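PDB 3OMB: extracellular solute-binding protein, family 1 from Bifidobacterium longum subsp. infantis ATCC 15697, which probably captures an extracellular solute, perhaps an oligosaccharide as in its AlgQ-like relatives, and delivers it to an ABC transporter in the membrane. Local coordinates for residues A[260-265]-A[505-510]; A[49-54]-A[408-413]; A[104-109]-A[467-472]. One frame throughout, in Å; residues are numbered along the deposited sequence. Where two conformers were deposited one is given.

How the interactions relate
The first segments of interactions 2 and 3 both leave neighbouring parallel strands of one four-stranded mixed sheet: the loop 49-54 follows strand 41-48 and the segment 104-109 follows strand 98-100. The centres of these two contacts lie about 32 Å apart, and each draws in a segment from the C-terminal part of the chain. Interaction 1 joins helices 262-276 and 503-516, its centre about 32 Å from that of interaction 3 and about 46 Å from that of interaction 2. Along the chain all three first segments come before all three partners, so the contacts interlock: the chain returns late to its earlier parts, consistent with the multi-crossing, two-lobed architecture of solute-binding proteins.

Interaction 1: A[260-265]-A[505-510]; sequences TSDEYK and EEWDAY
One water draws T260, D262 and W507 together, accepting from the indole N-H of W507 with NE1 at 3.0 Å. It donates to the backbone oxygen of T260 at 2.9 Å and to OD1 of D262 at 2.8 Å. The water sits at the edge of the indole, in its plane, so the one polar atom of a buried ring is satisfied without leaving the apolar packing. CG of W507 stands anti to its backbone N (chi1 -176°), which carries the indole's root toward helix 262-276. K265 covers one face of the indole: its chain bends at chi3 (58°), and CE comes to 3.4 Å from the centroid of the five-membered ring. NZ, 4.8 Å from the same centroid, adds a cation-pi interaction that a lysine's long methylene chain makes possible. The contact packs the start of helix 262-276 against the kinked helix 503-516, and S261 is the N-cap of the former, its OG accepting from Y264 N at 3.1 Å and also hydrogen-bonded to the backbone oxygen of F258. On the opposite face of W507 lies CD2 of Y510, whose hydroxyl is held by the backbone oxygen of L259. Y264 meets the indole edge to edge, each contact atom near the other ring's plane, CD2 4.0 Å from CH2 of W507, while its own hydroxyl bonds to T494. W497 packs against W507 and turns edge-to-face to Y510.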
loop_
_atom_site.group_PDB
_atom_site.type_symbol
_atom_site.label_atom_id
_atom_site.label_comp_id
_atom_site.label_asym_id
_atom_site.label_seq_id
_atom_site.Cartn_x
_atom_site.Cartn_y
_atom_site.Cartn_z
ATOM N N THR A 260 -1.444 2.567 -22.688
ATOM C CA THR A 260 -1.778 2.877 -24.072
ATOM C C THR A 260 -3.122 3.637 -24.204
ATOM O O THR A 260 -3.665 3.719 -25.298
ATOM C CB THR A 260 -1.788 1.586 -24.945
ATOM O OG1 THR A 260 -2.697 0.637 -24.372
ATOM C CG2 THR A 260 -0.390 0.935 -25.015
ATOM N N SER A 261 -3.641 4.205 -23.109
ATOM C CA SER A 261 -4.942 4.890 -23.137
ATOM C C SER A 261 -4.789 6.354 -23.495
ATOM O O SER A 261 -3.803 6.981 -23.111
ATOM C CB SER A 261 -5.674 4.776 -21.801
ATOM O OG SER A 261 -4.927 5.396 -20.769
ATOM N N ASP A 262 -5.761 6.896 -24.228
ATOM C CA ASP A 262 -5.823 8.354 -24.449
ATOM C C ASP A 262 -5.733 9.119 -23.138
ATOM O O ASP A 262 -5.127 10.178 -23.078
ATOM C CB ASP A 262 -7.112 8.776 -25.203
ATOM C CG ASP A 262 -7.100 8.363 -26.682
ATOM O OD1 ASP A 262 -6.079 7.808 -27.174
ATOM O OD2 ASP A 262 -8.126 8.606 -27.370
ATOM N N GLU A 263 -6.346 8.571 -22.094
ATOM C CA GLU A 263 -6.316 9.161 -20.768
ATOM C C GLU A 263 -4.915 9.358 -20.199
ATOM O O GLU A 263 -4.620 10.410 -19.624
ATOM C CB GLU A 263 -7.132 8.311 -19.815
ATOM C CG GLU A 263 -8.625 8.394 -20.075
ATOM C CD GLU A 263 -9.151 7.233 -20.925
ATOM O OE1 GLU A 263 -8.414 6.733 -21.828
ATOM O OE2 GLU A 263 -10.320 6.826 -20.693
ATOM N N TYR A 264 -4.062 8.336 -20.346
ATOM C CA TYR A 264 -2.672 8.412 -19.930
ATOM C C TYR A 264 -1.956 9.509 -20.720
ATOM O O TYR A 264 -1.250 10.333 -20.137
ATOM C CB TYR A 264 -2.013 7.076 -20.197
ATOM C CG TYR A 264 -0.646 6.877 -19.606
ATOM C CD1 TYR A 264 -0.456 6.811 -18.227
ATOM C CD2 TYR A 264 0.458 6.689 -20.432
ATOM C CE1 TYR A 264 0.813 6.583 -17.681
ATOM C CE2 TYR A 264 1.724 6.460 -19.897
ATOM C CZ TYR A 264 1.896 6.419 -18.531
ATOM O OH TYR A 264 3.167 6.193 -18.023
ATOM N N LYS A 265 -2.165 9.527 -22.040
ATOM C CA LYS A 265 -1.654 10.612 -22.892
ATOM C C LYS A 265 -2.130 12.012 -22.428
ATOM O O LYS A 265 -1.331 12.949 -22.355
ATOM C CB LYS A 265 -2.007 10.361 -24.371
ATOM C CG LYS A 265 -1.745 11.573 -25.301
ATOM C CD LYS A 265 -1.462 11.208 -26.807
ATOM C CE LYS A 265 -2.590 10.410 -27.468
ATOM N NZ LYS A 265 -3.789 11.207 -27.866
ATOM N N GLU A 505 3.504 13.224 -31.494
ATOM C CA GLU A 505 4.266 12.589 -32.563
ATOM C C GLU A 505 4.603 11.119 -32.287
ATOM O O GLU A 505 4.469 10.273 -33.171
ATOM C CB GLU A 505 5.557 13.385 -32.799
ATOM C CG GLU A 505 6.707 12.604 -33.450
ATOM C CD GLU A 505 7.901 13.494 -33.780
ATOM O OE1 GLU A 505 8.916 13.419 -33.055
ATOM O OE2 GLU A 505 7.816 14.283 -34.749
ATOM N N GLU A 506 5.022 10.832 -31.056
ATOM C CA GLU A 506 5.663 9.542 -30.702
ATOM C C GLU A 506 4.711 8.488 -30.129
ATOM O O GLU A 506 5.100 7.327 -29.962
ATOM C CB GLU A 506 6.786 9.775 -29.684
ATOM C CG GLU A 506 8.088 10.263 -30.298
ATOM C CD GLU A 506 8.918 11.044 -29.311
ATOM O OE1 GLU A 506 9.539 12.035 -29.728
ATOM O OE2 GLU A 506 8.928 10.693 -28.116
ATOM N N TRP A 507 3.493 8.919 -29.818
ATOM C CA TRP A 507 2.484 8.083 -29.165
ATOM C C TRP A 507 2.153 6.759 -29.882
ATOM O O TRP A 507 2.239 5.685 -29.272
ATOM C CB TRP A 507 1.206 8.887 -28.972
ATOM C CG TRP A 507 0.148 8.140 -28.233
ATOM C CD1 TRP A 507 -1.036 7.682 -28.737
ATOM C CD2 TRP A 507 0.162 7.784 -26.851
ATOM N NE1 TRP A 507 -1.754 7.049 -27.756
ATOM C CE2 TRP A 507 -1.041 7.107 -26.584
ATOM C CE3 TRP A 507 1.080 7.975 -25.805
ATOM C CZ2 TRP A 507 -1.355 6.620 -25.317
ATOM C CZ3 TRP A 507 0.762 7.493 -24.546
ATOM C CH2 TRP A 507 -0.443 6.830 -24.313
ATOM N N ASP A 508 1.780 6.849 -31.164
ATOM C CA ASP A 508 1.394 5.662 -31.957
ATOM C C ASP A 508 2.464 4.582 -32.001
ATOM O O ASP A 508 2.172 3.398 -31.766
ATOM C CB ASP A 508 1.023 6.036 -33.396
ATOM C CG ASP A 508 -0.341 6.740 -33.502
ATOM O OD1 ASP A 508 -1.154 6.740 -32.527
ATOM O OD2 ASP A 508 -0.602 7.296 -34.592
ATOM N N ALA A 509 3.694 4.975 -32.321
ATOM C CA ALA A 509 4.798 4.018 -32.343
ATOM C C ALA A 509 5.046 3.438 -30.957
ATOM O O ALA A 509 5.301 2.258 -30.827
ATOM C CB ALA A 509 6.062 4.633 -32.912
ATOM N N TYR A 510 4.945 4.257 -29.917
ATOM C CA TYR A 510 5.127 3.781 -28.555
ATOM C C TYR A 510 4.082 2.714 -28.215
ATOM O O TYR A 510 4.428 1.685 -27.640
ATOM C CB TYR A 510 5.088 4.952 -27.574
ATOM C CG TYR A 510 4.590 4.647 -26.168
ATOM C CD1 TYR A 510 5.465 4.275 -25.149
ATOM C CD2 TYR A 510 3.241 4.786 -25.851
ATOM C CE1 TYR A 510 4.991 4.026 -23.832
ATOM C CE2 TYR A 510 2.762 4.545 -24.567
ATOM C CZ TYR A 510 3.631 4.166 -23.557
ATOM O OH TYR A 510 3.105 3.929 -22.283
HETATM O O HOH W 1 -4.341 5.664 -27.364
#

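Interaction 2: A[49-54]-A[408-413]; sequences NANQEK and QLTGDN
The carboxamides of N51 and N413 are the flat groups that meet across this contact, and neither is paired with the other amide. N413 leads with its oxygen, OD1 reaching 3.4 Å from CA of N51 and 3.5 Å from CB of the same residue, so it is the oxygen end of the amide that comes nearest to N51. The amide of N51 lies beside T410 instead, with both side chains running in one direction and ND2 of N51 3.7 Å from the methyl CG2 of T410. That course follows from chi1 of N51 (68°), which sets CG between the backbone N and the carbonyl carbon. Both asparagines sit where the chain changes course, one in a turn and one at a helix end. N51 is the third residue of a type I turn from N49 to Q52, closed by Q52 N to N49 O at 3.1 Å. N413 is the C-prime residue of the Schellman motif ending helix 403-411, a place with positive phi that asparagine tolerates well, and its N bonds to T410 O at 3.1 Å. T410 turns its hydroxyl back to L406 O within the helix, which leaves the methyl to face N51. Just beyond the helix end, Y415 shares backbone hydrogen bonds with N51 and E53.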
loop_
_atom_site.group_PDB
_atom_site.type_symbol
_atom_site.label_atom_id
_atom_site.label_comp_id
_atom_site.label_asym_id
_atom_site.label_seq_id
_atom_site.Cartn_x
_atom_site.Cartn_y
_atom_site.Cartn_z
ATOM N N ASN A 49 10.633 -4.156 10.524
ATOM C CA ASN A 49 11.151 -2.858 10.090
ATOM C C ASN A 49 12.401 -2.592 10.937
ATOM O O ASN A 49 12.469 -3.030 12.095
ATOM C CB ASN A 49 10.105 -1.744 10.311
ATOM C CG ASN A 49 8.901 -1.838 9.362
ATOM O OD1 ASN A 49 9.039 -2.203 8.189
ATOM N ND2 ASN A 49 7.712 -1.489 9.870
ATOM N N ALA A 50 13.391 -1.889 10.392
ATOM C CA ALA A 50 14.595 -1.539 11.182
ATOM C C ALA A 50 14.322 -0.742 12.471
ATOM O O ALA A 50 15.114 -0.781 13.398
ATOM C CB ALA A 50 15.640 -0.786 10.310
ATOM N N ASN A 51 13.209 -0.022 12.541
ATOM C CA ASN A 51 12.936 0.768 13.750
ATOM C C ASN A 51 12.305 -0.023 14.910
ATOM O O ASN A 51 11.982 0.538 15.954
ATOM C CB ASN A 51 12.115 2.022 13.409
ATOM C CG ASN A 51 10.713 1.702 12.952
ATOM O OD1 ASN A 51 10.314 0.536 12.845
ATOM N ND2 ASN A 51 9.942 2.747 12.684
ATOM N N GLN A 52 12.153 -1.328 14.723
ATOM C CA GLN A 52 11.524 -2.167 15.719
ATOM C C GLN A 52 12.492 -2.801 16.715
ATOM O O GLN A 52 13.614 -3.195 16.394
ATOM C CB GLN A 52 10.651 -3.237 15.050
ATOM C CG GLN A 52 9.429 -2.639 14.379
ATOM C CD GLN A 52 8.800 -3.561 13.365
ATOM O OE1 GLN A 52 9.243 -4.695 13.167
ATOM N NE2 GLN A 52 7.747 -3.086 12.720
ATOM N N GLU A 53 12.019 -2.870 17.947
ATOM C CA GLU A 53 12.630 -3.633 19.020
ATOM C C GLU A 53 12.777 -5.124 18.632
ATOM O O GLU A 53 12.028 -5.645 17.788
ATOM C CB GLU A 53 11.707 -3.404 20.224
ATOM C CG GLU A 53 11.661 -4.386 21.366
ATOM C CD GLU A 53 11.041 -3.739 22.620
ATOM O OE1 GLU A 53 9.840 -3.980 22.921
ATOM O OE2 GLU A 53 11.761 -2.951 23.289
ATOM N N LYS A 54 13.759 -5.800 19.217
ATOM C CA LYS A 54 13.930 -7.248 18.998
ATOM C C LYS A 54 12.773 -8.016 19.641
ATOM O O LYS A 54 12.249 -7.588 20.680
ATOM C CB LYS A 54 15.270 -7.759 19.550
ATOM C CG LYS A 54 16.499 -7.165 18.872
ATOM C CD LYS A 54 17.783 -7.931 19.268
ATOM C CE LYS A 54 19.040 -7.441 18.495
ATOM N NZ LYS A 54 19.584 -6.132 19.018
ATOM N N GLN A 408 8.494 8.289 20.998
ATOM C CA GLN A 408 9.783 8.155 21.641
ATOM C C GLN A 408 10.407 6.796 21.308
ATOM O O GLN A 408 11.578 6.723 20.917
ATOM C CB GLN A 408 9.655 8.294 23.150
ATOM C CG GLN A 408 11.009 8.593 23.801
ATOM C CD GLN A 408 11.338 7.677 24.968
ATOM O OE1 GLN A 408 11.228 6.443 24.871
ATOM N NE2 GLN A 408 11.773 8.278 26.079
ATOM N N LEU A 409 9.621 5.728 21.468
ATOM C CA LEU A 409 10.091 4.377 21.165
ATOM C C LEU A 409 10.541 4.239 19.711
ATOM O O LEU A 409 11.616 3.713 19.460
ATOM C CB LEU A 409 9.024 3.332 21.525
ATOM C CG LEU A 409 8.805 3.117 23.033
ATOM C CD1 LEU A 409 7.548 2.271 23.304
ATOM C CD2 LEU A 409 10.034 2.513 23.745
ATOM N N THR A 410 9.714 4.726 18.781
ATOM C CA THR A 410 10.006 4.788 17.335
ATOM C C THR A 410 11.277 5.548 17.012
ATOM O O THR A 410 12.103 5.066 16.242
ATOM C CB THR A 410 8.868 5.480 16.553
ATOM O OG1 THR A 410 7.640 4.780 16.774
ATOM C CG2 THR A 410 9.168 5.521 15.054
ATOM N N GLY A 411 11.426 6.739 17.586
ATOM C CA GLY A 411 12.651 7.511 17.442
ATOM C C GLY A 411 13.892 6.749 17.886
ATOM O O GLY A 411 14.947 6.848 17.251
ATOM N N ASP A 412 13.769 5.980 18.973
ATOM C CA ASP A 412 14.891 5.200 19.532
ATOM C C ASP A 412 15.098 3.844 18.834
ATOM O O ASP A 412 15.842 3.001 19.333
ATOM C CB ASP A 412 14.688 4.966 21.044
ATOM C CG ASP A 412 15.052 6.187 21.914
ATOM O OD1 ASP A 412 14.670 6.175 23.113
ATOM O OD2 ASP A 412 15.717 7.144 21.435
ATOM N N ASN A 413 14.441 3.634 17.686
ATOM C CA ASN A 413 14.431 2.327 17.004
ATOM C C ASN A 413 13.975 1.181 17.920
ATOM O O ASN A 413 14.479 0.052 17.851
ATOM C CB ASN A 413 15.790 2.026 16.345
ATOM C CG ASN A 413 16.088 2.956 15.185
ATOM O OD1 ASN A 413 15.233 3.203 14.339
ATOM N ND2 ASN A 413 17.305 3.490 15.149
#

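Interaction 3: A[104-109]-A[467-472]; sequences GAVEAY and NMDNMD
The beginning of helix 106-110 meets a carboxylate supplied by a distant loop, the one that leads into helix 473-486. D469 reaches over from that loop and spreads its two oxygens across consecutive backbone N-H groups: OD1 takes A105 N at 3.3 Å and OD2 takes V106 N at 3.5 Å. Both bonds are weak, the first bent to 142° and the second straighter at 166°. Chi1 of D469 sets CG anti to the backbone N (-161°), which swings the root of the carboxylate toward the other segment. G104 suits its place by having no side chain, since OD2 of D469 approaches its CA to 3.2 Å. V106 fills the side of the contact, its CB directed at the loop. The methyl CG1 lies 3.5 Å from OD2 of D469, while CG2 meets the backbone oxygen of M471 at 3.8 Å, so a compact branched residue fits between carboxylate and loop backbone. A second carboxylate works within the same turn: E107 OE1 receives G104 N at 2.9 Å, with the donor approaching almost in line with the C-O bond. Within the loop, OD1 of N467 also accepts a weak bond from D469 N at 3.0 Å. Selenomethionines M468 and M471 turn the loop's apolar side to W526 of helix 519-534, whose Y533 also bonds to N470 O. Because the carboxylate of D469 faces backbone N-H groups at the amino end of a helix, its negative charge is probably stabilised there. Those groups may also ease the repulsion between D469 and E107, 5.1 Å apart at OD2 and OE1; E107 has a long, weak ion pair with K86 as well. The attraction across the contact thus probably combines charge with two long, weak hydrogen bonds.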
loop_
_atom_site.group_PDB
_atom_site.type_symbol
_atom_site.label_atom_id
_atom_site.label_comp_id
_atom_site.label_asym_id
_atom_site.label_seq_id
_atom_site.Cartn_x
_atom_site.Cartn_y
_atom_site.Cartn_z
ATOM N N GLY A 104 4.759 -15.772 -0.335
ATOM C CA GLY A 104 3.413 -15.708 -0.885
ATOM C C GLY A 104 3.015 -17.093 -1.345
ATOM O O GLY A 104 3.867 -17.970 -1.480
ATOM N N ALA A 105 1.729 -17.272 -1.621
ATOM C CA ALA A 105 1.160 -18.572 -1.990
ATOM C C ALA A 105 1.705 -19.197 -3.274
ATOM O O ALA A 105 1.761 -20.424 -3.373
ATOM C CB ALA A 105 -0.355 -18.470 -2.070
ATOM N N VAL A 106 2.081 -18.380 -4.257
ATOM C CA VAL A 106 2.611 -18.900 -5.512
ATOM C C VAL A 106 3.868 -19.746 -5.272
ATOM O O VAL A 106 4.172 -20.656 -6.049
ATOM C CB VAL A 106 2.921 -17.763 -6.524
ATOM C CG1 VAL A 106 4.175 -16.978 -6.094
ATOM C CG2 VAL A 106 3.062 -18.320 -7.952
ATOM N N GLU A 107 4.586 -19.449 -4.192
ATOM C CA GLU A 107 5.784 -20.203 -3.836
ATOM C C GLU A 107 5.519 -21.636 -3.395
ATOM O O GLU A 107 6.347 -22.519 -3.603
ATOM C CB GLU A 107 6.595 -19.448 -2.801
ATOM C CG GLU A 107 7.585 -18.537 -3.496
ATOM C CD GLU A 107 7.522 -17.112 -3.028
ATOM O OE1 GLU A 107 6.833 -16.824 -2.017
ATOM O OE2 GLU A 107 8.165 -16.269 -3.691
ATOM N N ALA A 108 4.344 -21.856 -2.821
ATOM C CA ALA A 108 3.883 -23.201 -2.533
ATOM C C ALA A 108 3.699 -24.036 -3.802
ATOM O O ALA A 108 3.805 -25.275 -3.751
ATOM C CB ALA A 108 2.615 -23.162 -1.741
ATOM N N TYR A 109 3.433 -23.361 -4.924
ATOM C CA TYR A 109 3.330 -24.013 -6.231
ATOM C C TYR A 109 4.677 -24.121 -6.940
ATOM O O TYR A 109 4.924 -25.083 -7.672
ATOM C CB TYR A 109 2.286 -23.313 -7.111
ATOM C CG TYR A 109 0.864 -23.555 -6.635
ATOM C CD1 TYR A 109 0.213 -24.768 -6.915
ATOM C CD2 TYR A 109 0.176 -22.592 -5.891
ATOM C CE1 TYR A 109 -1.087 -25.000 -6.476
ATOM C CE2 TYR A 109 -1.116 -22.813 -5.449
ATOM C CZ TYR A 109 -1.746 -24.021 -5.745
ATOM O OH TYR A 109 -3.031 -24.264 -5.306
ATOM N N ASN A 467 -4.188 -10.927 -7.798
ATOM C CA ASN A 467 -2.797 -10.495 -7.777
ATOM C C ASN A 467 -1.872 -11.648 -8.195
ATOM O O ASN A 467 -2.312 -12.794 -8.342
ATOM C CB ASN A 467 -2.432 -9.942 -6.388
ATOM C CG ASN A 467 -2.575 -10.980 -5.318
ATOM O OD1 ASN A 467 -1.836 -11.944 -5.304
ATOM N ND2 ASN A 467 -3.558 -10.822 -4.445
HETATM N N MSE A 468 -0.600 -11.349 -8.408
HETATM C CA MSE A 468 0.262 -12.307 -9.090
HETATM C C MSE A 468 0.550 -13.486 -8.191
HETATM O O MSE A 468 0.843 -14.603 -8.652
HETATM C CB MSE A 468 1.530 -11.626 -9.561
HETATM C CG MSE A 468 1.221 -10.585 -10.628
HETATM SE SE MSE A 468 2.830 -9.955 -11.500
HETATM C CE MSE A 468 3.727 -11.667 -11.619
ATOM N N ASP A 469 0.375 -13.233 -6.905
ATOM C CA ASP A 469 0.586 -14.209 -5.866
ATOM C C ASP A 469 -0.555 -15.239 -5.768
ATOM O O ASP A 469 -0.373 -16.310 -5.184
ATOM C CB ASP A 469 0.734 -13.445 -4.556
ATOM C CG ASP A 469 1.384 -14.247 -3.496
ATOM O OD1 ASP A 469 0.882 -14.168 -2.351
ATOM O OD2 ASP A 469 2.389 -14.949 -3.796
ATOM N N ASN A 470 -1.706 -14.912 -6.358
ATOM C CA ASN A 470 -2.879 -15.793 -6.425
ATOM C C ASN A 470 -3.143 -16.446 -7.807
ATOM O O ASN A 470 -4.284 -16.813 -8.126
ATOM C CB ASN A 470 -4.127 -15.006 -6.001
ATOM C CG ASN A 470 -4.883 -15.683 -4.848
ATOM O OD1 ASN A 470 -4.527 -16.785 -4.420
ATOM N ND2 ASN A 470 -5.931 -15.024 -4.351
HETATM N N MSE A 471 -2.093 -16.560 -8.613
HETATM C CA MSE A 471 -2.141 -17.125 -9.970
HETATM C C MSE A 471 -1.321 -18.405 -10.037
HETATM O O MSE A 471 -0.512 -18.645 -9.147
HETATM C CB MSE A 471 -1.445 -16.180 -10.931
HETATM C CG MSE A 471 -2.154 -14.942 -11.208
HETATM SE SE MSE A 471 -1.134 -13.876 -12.450
HETATM C CE MSE A 471 -2.447 -12.459 -12.410
ATOM N N ASP A 472 -1.484 -19.184 -11.109
ATOM C CA ASP A 472 -0.521 -20.232 -11.490
ATOM C C ASP A 472 0.902 -19.631 -11.599
ATOM O O ASP A 472 1.049 -18.501 -12.067
ATOM C CB ASP A 472 -0.860 -20.814 -12.881
ATOM C CG ASP A 472 -2.207 -21.552 -12.935
ATOM O OD1 ASP A 472 -2.753 -21.970 -11.878
ATOM O OD2 ASP A 472 -2.717 -21.745 -14.069
#